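Local coordinates for glutamine amidotransferase type-2 domain-containing protein (Pseudomonas aeruginosa PAO1, PDB 1TE5) that is a predicted class-II glutamine amidotransferase of the Ntn-hydrolase clan, probably releasing ammonia from glutamine for transfer to an acceptor not yet known, at residues W103-N108 against G168-L173; C134-R139 against D162-K167; L180-S185 against T236-G241. All coordinates share one frame; numbering follows the deposited sequence.

Contact 1 of 3, residues W103-N108 against G168-L173; sequences WTFAHN and GVFNAL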
loop_
_atom_site.group_PDB
_atom_site.type_symbol
_atom_site.label_atom_id
_atom_site.label_comp_id
_atom_site.label_asym_id
_atom_site.label_seq_id
_atom_site.Cartn_x
_atom_site.Cartn_y
_atom_site.Cartn_z
ATOM N N TRP A 103 -6.120 -8.288 2.593
ATOM C CA TRP A 103 -7.199 -7.952 3.506
ATOM C C TRP A 103 -7.054 -6.509 3.940
ATOM O O TRP A 103 -5.942 -6.059 4.225
ATOM C CB TRP A 103 -7.186 -8.866 4.734
ATOM C CG TRP A 103 -7.846 -10.181 4.506
ATOM C CD1 TRP A 103 -7.600 -11.058 3.485
ATOM C CD2 TRP A 103 -8.850 -10.793 5.325
ATOM N NE1 TRP A 103 -8.388 -12.178 3.621
ATOM C CE2 TRP A 103 -9.165 -12.040 4.741
ATOM C CE3 TRP A 103 -9.510 -10.411 6.500
ATOM C CZ2 TRP A 103 -10.106 -12.908 5.294
ATOM C CZ3 TRP A 103 -10.448 -11.278 7.050
ATOM C CH2 TRP A 103 -10.736 -12.511 6.443
ATOM N N THR A 104 -8.174 -5.803 4.047
ATOM C CA THR A 104 -8.175 -4.397 4.454
ATOM C C THR A 104 -9.026 -4.256 5.722
ATOM O O THR A 104 -10.098 -4.850 5.823
ATOM C CB THR A 104 -8.703 -3.490 3.306
ATOM O OG1 THR A 104 -7.776 -3.504 2.207
ATOM C CG2 THR A 104 -8.849 -2.059 3.779
ATOM N N PHE A 105 -8.538 -3.493 6.694
ATOM C CA PHE A 105 -9.231 -3.317 7.964
ATOM C C PHE A 105 -9.276 -1.862 8.450
ATOM O O PHE A 105 -8.278 -1.142 8.415
ATOM C CB PHE A 105 -8.526 -4.196 8.998
ATOM C CG PHE A 105 -9.095 -4.124 10.392
ATOM C CD1 PHE A 105 -10.075 -5.012 10.807
ATOM C CD2 PHE A 105 -8.575 -3.228 11.324
ATOM C CE1 PHE A 105 -10.523 -5.015 12.130
ATOM C CE2 PHE A 105 -9.022 -3.225 12.649
ATOM C CZ PHE A 105 -9.995 -4.122 13.048
ATOM N N ALA A 106 -10.447 -1.432 8.899
ATOM C CA ALA A 106 -10.617 -0.089 9.427
ATOM C C ALA A 106 -11.458 -0.213 10.692
ATOM O O ALA A 106 -12.508 -0.856 10.686
ATOM C CB ALA A 106 -11.296 0.802 8.409
ATOM N N HIS A 107 -10.976 0.385 11.778
ATOM C CA HIS A 107 -11.665 0.327 13.062
ATOM C C HIS A 107 -11.873 1.704 13.703
ATOM O O HIS A 107 -10.968 2.541 13.740
ATOM C CB HIS A 107 -10.840 -0.567 13.982
ATOM C CG HIS A 107 -11.178 -0.389 15.434
ATOM N ND1 HIS A 107 -10.223 -0.280 16.422
ATOM C CD2 HIS A 107 -12.375 -0.296 16.061
ATOM C CE1 HIS A 107 -10.815 -0.136 17.593
ATOM N NE2 HIS A 107 -12.122 -0.140 17.402
ATOM N N ASN A 108 -13.091 1.933 14.174
ATOM C CA ASN A 108 -13.446 3.172 14.842
ATOM C C ASN A 108 -13.866 2.807 16.254
ATOM O O ASN A 108 -14.740 1.962 16.445
ATOM C CB ASN A 108 -14.607 3.858 14.128
ATOM C CG ASN A 108 -15.121 5.067 14.887
ATOM O OD1 ASN A 108 -16.265 5.094 15.346
ATOM N ND2 ASN A 108 -14.264 6.072 15.039
ATOM N N GLY A 168 -14.601 -2.613 24.677
ATOM C CA GLY A 168 -14.725 -1.246 24.203
ATOM C C GLY A 168 -15.542 -1.119 22.928
ATOM O O GLY A 168 -16.264 -2.045 22.557
ATOM N N VAL A 169 -15.471 0.047 22.286
ATOM C CA VAL A 169 -16.195 0.294 21.039
ATOM C C VAL A 169 -15.461 -0.373 19.882
ATOM O O VAL A 169 -14.267 -0.131 19.677
ATOM C CB VAL A 169 -16.299 1.811 20.723
ATOM C CG1 VAL A 169 -16.989 2.027 19.371
ATOM C CG2 VAL A 169 -17.050 2.539 21.831
ATOM N N PHE A 170 -16.169 -1.201 19.121
ATOM C CA PHE A 170 -15.547 -1.863 17.990
ATOM C C PHE A 170 -16.366 -1.832 16.707
ATOM O O PHE A 170 -17.045 -2.797 16.367
ATOM C CB PHE A 170 -15.156 -3.300 18.335
ATOM C CG PHE A 170 -14.209 -3.922 17.339
ATOM C CD1 PHE A 170 -12.875 -3.530 17.291
ATOM C CD2 PHE A 170 -14.655 -4.886 16.438
ATOM C CE1 PHE A 170 -12.000 -4.086 16.364
ATOM C CE2 PHE A 170 -13.790 -5.445 15.510
ATOM C CZ PHE A 170 -12.461 -5.045 15.470
ATOM N N ASN A 171 -16.328 -0.698 16.020
ATOM C CA ASN A 171 -17.021 -0.553 14.751
ATOM C C ASN A 171 -15.906 -0.881 13.767
ATOM O O ASN A 171 -14.803 -0.333 13.883
ATOM C CB ASN A 171 -17.501 0.886 14.564
ATOM C CG ASN A 171 -18.449 1.326 15.661
ATOM O OD1 ASN A 171 -19.568 0.829 15.759
ATOM N ND2 ASN A 171 -18.000 2.249 16.504
ATOM N N ALA A 172 -16.152 -1.800 12.839
ATOM C CA ALA A 172 -15.103 -2.178 11.901
ATOM C C ALA A 172 -15.566 -2.516 10.501
ATOM O O ALA A 172 -16.734 -2.825 10.272
ATOM C CB ALA A 172 -14.304 -3.339 12.474
ATOM N N LEU A 173 -14.640 -2.392 9.559
ATOM C CA LEU A 173 -14.882 -2.716 8.161
ATOM C C LEU A 173 -13.720 -3.618 7.755
ATOM O O LEU A 173 -12.553 -3.296 8.007
ATOM C CB LEU A 173 -14.881 -1.459 7.286
ATOM C CG LEU A 173 -15.826 -0.306 7.620
ATOM C CD1 LEU A 173 -15.604 0.801 6.609
ATOM C CD2 LEU A 173 -17.276 -0.774 7.625
#
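The H107 imidazole has F170 over one face, where CD1 stands 3.4 Å above the ring plane, offset toward the rim. At its edge, in the ring plane, lies V169 O. H107 NE2 donates to this oxygen at 3.1 Å, nearly straight (172°) and on a carbonyl lone pair. ND1 bonds to S129 OG, so both ring nitrogens are held. The F170 ring also reaches F105. Its CZ comes to the edge of the F105 ring, 3.6 Å from F105 CZ.

The two strands run antiparallel. A106 and L173 form a hydrogen-bonded pair, with A106 N to L173 O at 3.0 Å and a return bond from L173 N to A106 O. N108 and N171 form a second such pair, and H107 and A172 between them a non-hydrogen-bonded one. N108 O accepts twice, from N171 N at 3.1 Å and from N171 ND2 at 3.3 Å, the latter from above the carbonyl plane. The N171 and N108 side chains lie side by side, pointing the same way. N171 OD1 turns to the backbone N atoms of S185 and S186.

A106 and L173 pack on L4 and I75 of the seven-stranded sheet. On the other face F105 meets F133, and F170 meets A132, both of helix 128-143. The pair lies inside the six-stranded sheet of the αββα sandwich of Ntn hydrolases, between helix 128-143 and the seven-stranded sheet.

Contact 2 of 3, residues C134-R139 against D162-K167; sequences CDLLNR and DEYRKK
This is a helix-helix contact bridged by side chains, chiefly Y164 and R139, with D135, R139 and E163 in a salt-bridge network. It joins helices 128-143 and 150-165 in the helical layer of the Ntn-hydrolase fold. The backbones stay well apart: the nearest CA atoms, of L136 and Y164, are 9.7 Å from each other.

Y164 spans the gap. Its OH donates to D135 OD2 at 2.7 Å, on the anti lone pair of that oxygen. The carboxylate oxygen lies at the edge of the Y164 ring, in its plane. L136 CB also touches the ring edge, 4.3 Å from Y164 CE2. F170 and F114 meet the same ring from outside the two helices.

R139 and D135 belong to one helix turn. R139 NE donates to D135 OD2 at 2.9 Å, from above the carboxylate plane. This oxygen is therefore gripped by two donors, which would favour its charged form. The R139 chain is extended from CG to NE, and the guanidinium has Y164 OH over one face. The tips of the two side chains meet here. At the guanidinium edge R139 NH2 makes a weak bond to E163 OE2 at 3.3 Å, and NH1 a second weak one to the same oxygen at 3.5 Å.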
loop_
_atom_site.group_PDB
_atom_site.type_symbol
_atom_site.label_atom_id
_atom_site.label_comp_id
_atom_site.label_asym_id
_atom_site.label_seq_id
_atom_site.Cartn_x
_atom_site.Cartn_y
_atom_site.Cartn_z
ATOM N N CYS A 134 -4.584 -7.953 13.344
ATOM C CA CYS A 134 -3.691 -9.092 13.300
ATOM C C CYS A 134 -4.269 -10.271 14.060
ATOM O O CYS A 134 -4.252 -11.385 13.554
ATOM C CB CYS A 134 -2.336 -8.715 13.874
ATOM S SG CYS A 134 -1.484 -7.495 12.880
ATOM N N ASP A 135 -4.787 -10.019 15.260
ATOM C CA ASP A 135 -5.367 -11.073 16.084
ATOM C C ASP A 135 -6.505 -11.783 15.364
ATOM O O ASP A 135 -6.587 -13.020 15.378
ATOM C CB ASP A 135 -5.867 -10.508 17.412
ATOM C CG ASP A 135 -6.321 -11.595 18.372
ATOM O OD1 ASP A 135 -5.463 -12.338 18.895
ATOM O OD2 ASP A 135 -7.539 -11.708 18.598
ATOM N N LEU A 136 -7.391 -10.995 14.757
ATOM C CA LEU A 136 -8.528 -11.536 14.016
ATOM C C LEU A 136 -8.013 -12.379 12.860
ATOM O O LEU A 136 -8.623 -13.383 12.491
ATOM C CB LEU A 136 -9.412 -10.402 13.480
ATOM C CG LEU A 136 -10.592 -10.738 12.558
ATOM C CD1 LEU A 136 -11.691 -9.710 12.764
ATOM C CD2 LEU A 136 -10.158 -10.787 11.093
ATOM N N LEU A 137 -6.905 -11.925 12.275
ATOM C CA LEU A 137 -6.267 -12.606 11.159
ATOM C C LEU A 137 -5.653 -13.915 11.621
ATOM O O LEU A 137 -5.620 -14.881 10.865
ATOM C CB LEU A 137 -5.194 -11.704 10.528
ATOM C CG LEU A 137 -5.675 -10.611 9.571
ATOM C CD1 LEU A 137 -4.513 -9.755 9.153
ATOM C CD2 LEU A 137 -6.333 -11.228 8.354
ATOM N N ASN A 138 -5.165 -13.937 12.855
ATOM C CA ASN A 138 -4.546 -15.128 13.431
ATOM C C ASN A 138 -5.573 -16.208 13.720
ATOM O O ASN A 138 -5.278 -17.399 13.630
ATOM C CB ASN A 138 -3.789 -14.782 14.712
ATOM C CG ASN A 138 -2.527 -13.990 14.447
ATOM O OD1 ASN A 138 -1.957 -13.387 15.358
ATOM N ND2 ASN A 138 -2.066 -14.007 13.205
ATOM N N ARG A 139 -6.773 -15.777 14.099
ATOM C CA ARG A 139 -7.869 -16.686 14.399
ATOM C C ARG A 139 -8.411 -17.303 13.123
ATOM O O ARG A 139 -8.890 -18.437 13.129
ATOM C CB ARG A 139 -8.992 -15.934 15.097
ATOM C CG ARG A 139 -8.590 -15.285 16.394
ATOM C CD ARG A 139 -9.726 -14.436 16.896
ATOM N NE ARG A 139 -9.455 -13.885 18.213
ATOM C CZ ARG A 139 -10.347 -13.849 19.196
ATOM N NH1 ARG A 139 -10.017 -13.325 20.370
ATOM N NH2 ARG A 139 -11.569 -14.336 19.002
ATOM N N ASP A 162 -17.213 -9.908 18.513
ATOM C CA ASP A 162 -17.987 -10.000 19.746
ATOM C C ASP A 162 -17.090 -9.827 20.961
ATOM O O ASP A 162 -17.448 -9.146 21.924
ATOM C CB ASP A 162 -18.688 -11.358 19.837
ATOM C CG ASP A 162 -20.157 -11.284 19.465
ATOM O OD1 ASP A 162 -20.853 -10.370 19.962
ATOM O OD2 ASP A 162 -20.617 -12.152 18.689
ATOM N N GLU A 163 -15.949 -10.502 20.931
ATOM C CA GLU A 163 -14.991 -10.430 22.022
ATOM C C GLU A 163 -14.369 -9.054 22.173
ATOM O O GLU A 163 -14.108 -8.608 23.288
ATOM C CB GLU A 163 -13.874 -11.450 21.828
ATOM C CG GLU A 163 -14.161 -12.815 22.409
ATOM C CD GLU A 163 -12.884 -13.566 22.704
ATOM O OE1 GLU A 163 -12.069 -13.045 23.503
ATOM O OE2 GLU A 163 -12.687 -14.664 22.134
ATOM N N TYR A 164 -14.049 -8.426 21.047
ATOM C CA TYR A 164 -13.438 -7.105 21.061
ATOM C C TYR A 164 -14.398 -6.051 21.619
ATOM O O TYR A 164 -13.973 -5.147 22.334
ATOM C CB TYR A 164 -12.977 -6.707 19.652
ATOM C CG TYR A 164 -12.008 -7.670 19.000
ATOM C CD1 TYR A 164 -11.161 -8.468 19.764
ATOM C CD2 TYR A 164 -11.962 -7.803 17.616
ATOM C CE1 TYR A 164 -10.296 -9.382 19.161
ATOM C CE2 TYR A 164 -11.104 -8.708 17.005
ATOM C CZ TYR A 164 -10.278 -9.498 17.783
ATOM O OH TYR A 164 -9.465 -10.434 17.188
ATOM N N ARG A 165 -15.682 -6.167 21.287
ATOM C CA ARG A 165 -16.678 -5.208 21.764
ATOM C C ARG A 165 -16.908 -5.316 23.273
ATOM O O ARG A 165 -17.480 -4.421 23.895
ATOM C CB ARG A 165 -17.994 -5.345 20.981
ATOM C CG ARG A 165 -18.958 -6.427 21.446
ATOM C CD ARG A 165 -19.932 -6.755 20.318
ATOM N NE ARG A 165 -21.305 -6.999 20.760
ATOM C CZ ARG A 165 -22.181 -6.036 21.039
ATOM N NH1 ARG A 165 -23.412 -6.346 21.425
ATOM N NH2 ARG A 165 -21.821 -4.760 20.950
ATOM N N LYS A 166 -16.472 -6.426 23.857
ATOM C CA LYS A 166 -16.597 -6.637 25.293
ATOM C C LYS A 166 -15.554 -5.772 26.015
ATOM O O LYS A 166 -15.663 -5.528 27.219
ATOM C CB LYS A 166 -16.436 -8.134 25.624
ATOM C CG LYS A 166 -16.291 -8.484 27.108
ATOM C CD LYS A 166 -14.818 -8.567 27.518
ATOM C CE LYS A 166 -14.637 -8.708 29.022
ATOM N NZ LYS A 166 -13.186 -8.687 29.381
ATOM N N LYS A 167 -14.550 -5.301 25.276
ATOM C CA LYS A 167 -13.503 -4.453 25.846
ATOM C C LYS A 167 -13.547 -2.990 25.393
ATOM O O LYS A 167 -12.651 -2.211 25.719
ATOM C CB LYS A 167 -12.120 -5.049 25.568
ATOM C CG LYS A 167 -11.791 -6.247 26.439
ATOM C CD LYS A 167 -10.467 -6.882 26.057
ATOM C CE LYS A 167 -10.220 -8.165 26.852
ATOM N NZ LYS A 167 -9.058 -8.949 26.328
#

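Contact 3 of 3, residues L180-S185 against T236-G241; sequences LFTFCS and TLQQSG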
loop_
_atom_site.group_PDB
_atom_site.type_symbol
_atom_site.label_atom_id
_atom_site.label_comp_id
_atom_site.label_asym_id
_atom_site.label_seq_id
_atom_site.Cartn_x
_atom_site.Cartn_y
_atom_site.Cartn_z
ATOM N N LEU A 180 -17.351 -7.267 1.739
ATOM C CA LEU A 180 -17.022 -6.216 2.673
ATOM C C LEU A 180 -17.792 -6.501 3.938
ATOM O O LEU A 180 -19.008 -6.354 3.973
ATOM C CB LEU A 180 -17.421 -4.857 2.085
ATOM C CG LEU A 180 -17.263 -3.571 2.899
ATOM C CD1 LEU A 180 -16.021 -3.603 3.746
ATOM C CD2 LEU A 180 -17.212 -2.407 1.937
ATOM N N PHE A 181 -17.088 -6.984 4.951
ATOM C CA PHE A 181 -17.681 -7.298 6.237
ATOM C C PHE A 181 -17.829 -6.023 7.060
ATOM O O PHE A 181 -16.900 -5.231 7.183
ATOM C CB PHE A 181 -16.813 -8.311 6.976
ATOM C CG PHE A 181 -17.341 -8.707 8.324
ATOM C CD1 PHE A 181 -16.666 -8.338 9.482
ATOM C CD2 PHE A 181 -18.492 -9.472 8.437
ATOM C CE1 PHE A 181 -17.126 -8.726 10.730
ATOM C CE2 PHE A 181 -18.962 -9.866 9.689
ATOM C CZ PHE A 181 -18.276 -9.491 10.835
ATOM N N THR A 182 -19.014 -5.808 7.647
ATOM C CA THR A 182 -19.208 -4.649 8.544
ATOM C C THR A 182 -19.654 -5.181 9.907
ATOM O O THR A 182 -20.278 -6.241 10.036
ATOM C CB THR A 182 -20.277 -3.607 8.109
ATOM O OG1 THR A 182 -21.597 -4.121 8.316
ATOM C CG2 THR A 182 -20.107 -3.272 6.681
ATOM N N PHE A 183 -19.296 -4.446 10.922
ATOM C CA PHE A 183 -19.638 -4.759 12.309
ATOM C C PHE A 183 -19.896 -3.458 13.049
ATOM O O PHE A 183 -19.062 -2.552 13.037
ATOM C CB PHE A 183 -18.531 -5.546 13.018
ATOM C CG PHE A 183 -18.922 -6.033 14.395
ATOM C CD1 PHE A 183 -19.627 -7.220 14.549
ATOM C CD2 PHE A 183 -18.608 -5.293 15.534
ATOM C CE1 PHE A 183 -20.013 -7.658 15.810
ATOM C CE2 PHE A 183 -18.989 -5.724 16.794
ATOM C CZ PHE A 183 -19.692 -6.907 16.933
ATOM N N CYS A 184 -21.049 -3.372 13.700
ATOM C CA CYS A 184 -21.422 -2.180 14.444
ATOM C C CYS A 184 -21.458 -2.425 15.943
ATOM O O CYS A 184 -21.968 -3.444 16.407
ATOM C CB CYS A 184 -22.781 -1.691 13.967
ATOM S SG CYS A 184 -23.513 -0.436 15.006
ATOM N N SER A 185 -20.890 -1.492 16.695
ATOM C CA SER A 185 -20.856 -1.580 18.152
ATOM C C SER A 185 -21.490 -0.310 18.714
ATOM O O SER A 185 -22.302 -0.353 19.644
ATOM C CB SER A 185 -19.410 -1.690 18.640
ATOM O OG SER A 185 -19.219 -2.843 19.438
ATOM N N THR A 236 -30.278 3.163 6.304
ATOM C CA THR A 236 -30.638 2.231 7.350
ATOM C C THR A 236 -29.594 2.355 8.459
ATOM O O THR A 236 -28.390 2.384 8.188
ATOM C CB THR A 236 -30.666 0.798 6.799
ATOM O OG1 THR A 236 -31.688 0.694 5.799
ATOM C CG2 THR A 236 -30.936 -0.197 7.901
ATOM N N LEU A 237 -30.051 2.492 9.701
ATOM C CA LEU A 237 -29.141 2.607 10.831
ATOM C C LEU A 237 -28.920 1.259 11.514
ATOM O O LEU A 237 -29.869 0.520 11.792
ATOM C CB LEU A 237 -29.660 3.637 11.839
ATOM C CG LEU A 237 -29.911 5.064 11.328
ATOM C CD1 LEU A 237 -30.368 5.960 12.466
ATOM C CD2 LEU A 237 -28.658 5.630 10.702
ATOM N N GLN A 238 -27.657 0.919 11.726
ATOM C CA GLN A 238 -27.295 -0.329 12.374
ATOM C C GLN A 238 -27.212 -0.162 13.890
ATOM O O GLN A 238 -26.811 0.894 14.395
ATOM C CB GLN A 238 -25.957 -0.851 11.838
ATOM C CG GLN A 238 -25.977 -1.311 10.389
ATOM C CD GLN A 238 -24.641 -1.872 9.936
ATOM O OE1 GLN A 238 -24.132 -1.503 8.881
ATOM N NE2 GLN A 238 -24.070 -2.771 10.729
ATOM N N GLN A 239 -27.617 -1.209 14.606
ATOM C CA GLN A 239 -27.591 -1.234 16.069
ATOM C C GLN A 239 -26.363 -1.998 16.565
ATOM O O GLN A 239 -25.704 -2.709 15.808
ATOM C CB GLN A 239 -28.837 -1.946 16.598
ATOM C CG GLN A 239 -30.147 -1.489 15.989
ATOM C CD GLN A 239 -31.196 -2.587 16.006
ATOM O OE1 GLN A 239 -31.940 -2.765 15.037
ATOM N NE2 GLN A 239 -31.240 -3.352 17.096
ATOM N N SER A 240 -26.110 -1.894 17.860
ATOM C CA SER A 240 -24.989 -2.574 18.485
ATOM C C SER A 240 -25.106 -4.091 18.302
ATOM O O SER A 240 -26.168 -4.678 18.544
ATOM C CB SER A 240 -24.949 -2.214 19.973
ATOM O OG SER A 240 -23.832 -2.778 20.638
ATOM N N GLY A 241 -24.019 -4.708 17.838
ATOM C CA GLY A 241 -23.983 -6.151 17.639
ATOM C C GLY A 241 -24.336 -6.632 16.246
ATOM O O GLY A 241 -24.170 -7.818 15.931
HETATM O O HOH W 1 -23.414 -2.784 6.686
#
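C184 and S185, just past strand 180-183, meet S240 and G241 with the touching backbones directed 72° apart, so they do not pair as regular strands. G241 N donates to C184 O at 2.8 Å. G241 has a positive phi (94°), a conformation readily adopted by glycine.

S240 OG lies anti to its backbone N (chi1 -176°). It donates to S185 O at 3.0 Å, on a lone pair in the carbonyl plane. The same hydroxyl bonds to R165 NH2 of helix 150-165. C184 CB is directed toward the other segment. C184 SG lies 3.3 Å from Q239 O, and C184 CB packs on Q238 NE2 at 3.6 Å.

The Q238 chain is extended beyond CG and crosses T182 obliquely. T182 OG1 and Q238 OE1 are joined through a water, 2.8 Å from the threonine oxygen and 2.6 Å from the amide oxygen, to which it donates. Q238 also packs on L188 and Y190 of strand 188-194.

Strand 180-183 belongs to the six-stranded sheet, and strand 236-238 edges the seven-stranded one. The contact thus lies beside the two places where the chain passes between the sheets, after strand 180-183 and after strand 236-238. Its bonds imply a mostly polar junction: backbone carbonyls take up the donors at these crossings, and a bridging water links two buried polar side chains.

In the fold
Along the chain, contact 2 falls between the two segments of contact 1, and contact 3 opens after both have closed. Contacts 1 and 3 share the six-stranded sheet, where strands 171-175 and 180-183 are neighbours; their centres are about 11 Å apart. Contact 2 lies in the helical layer against this sheet, its centre about 10 Å from that of contact 1 and about 16 Å from that of contact 3. W103 packs on L136 and L137 between contacts 1 and 2, R165 on F183 between contacts 2 and 3. The three lie in successive parts of one layered domain: helices, six-stranded sheet, and the crossing to the seven-stranded sheet, as expected for a class-II glutaminase fold.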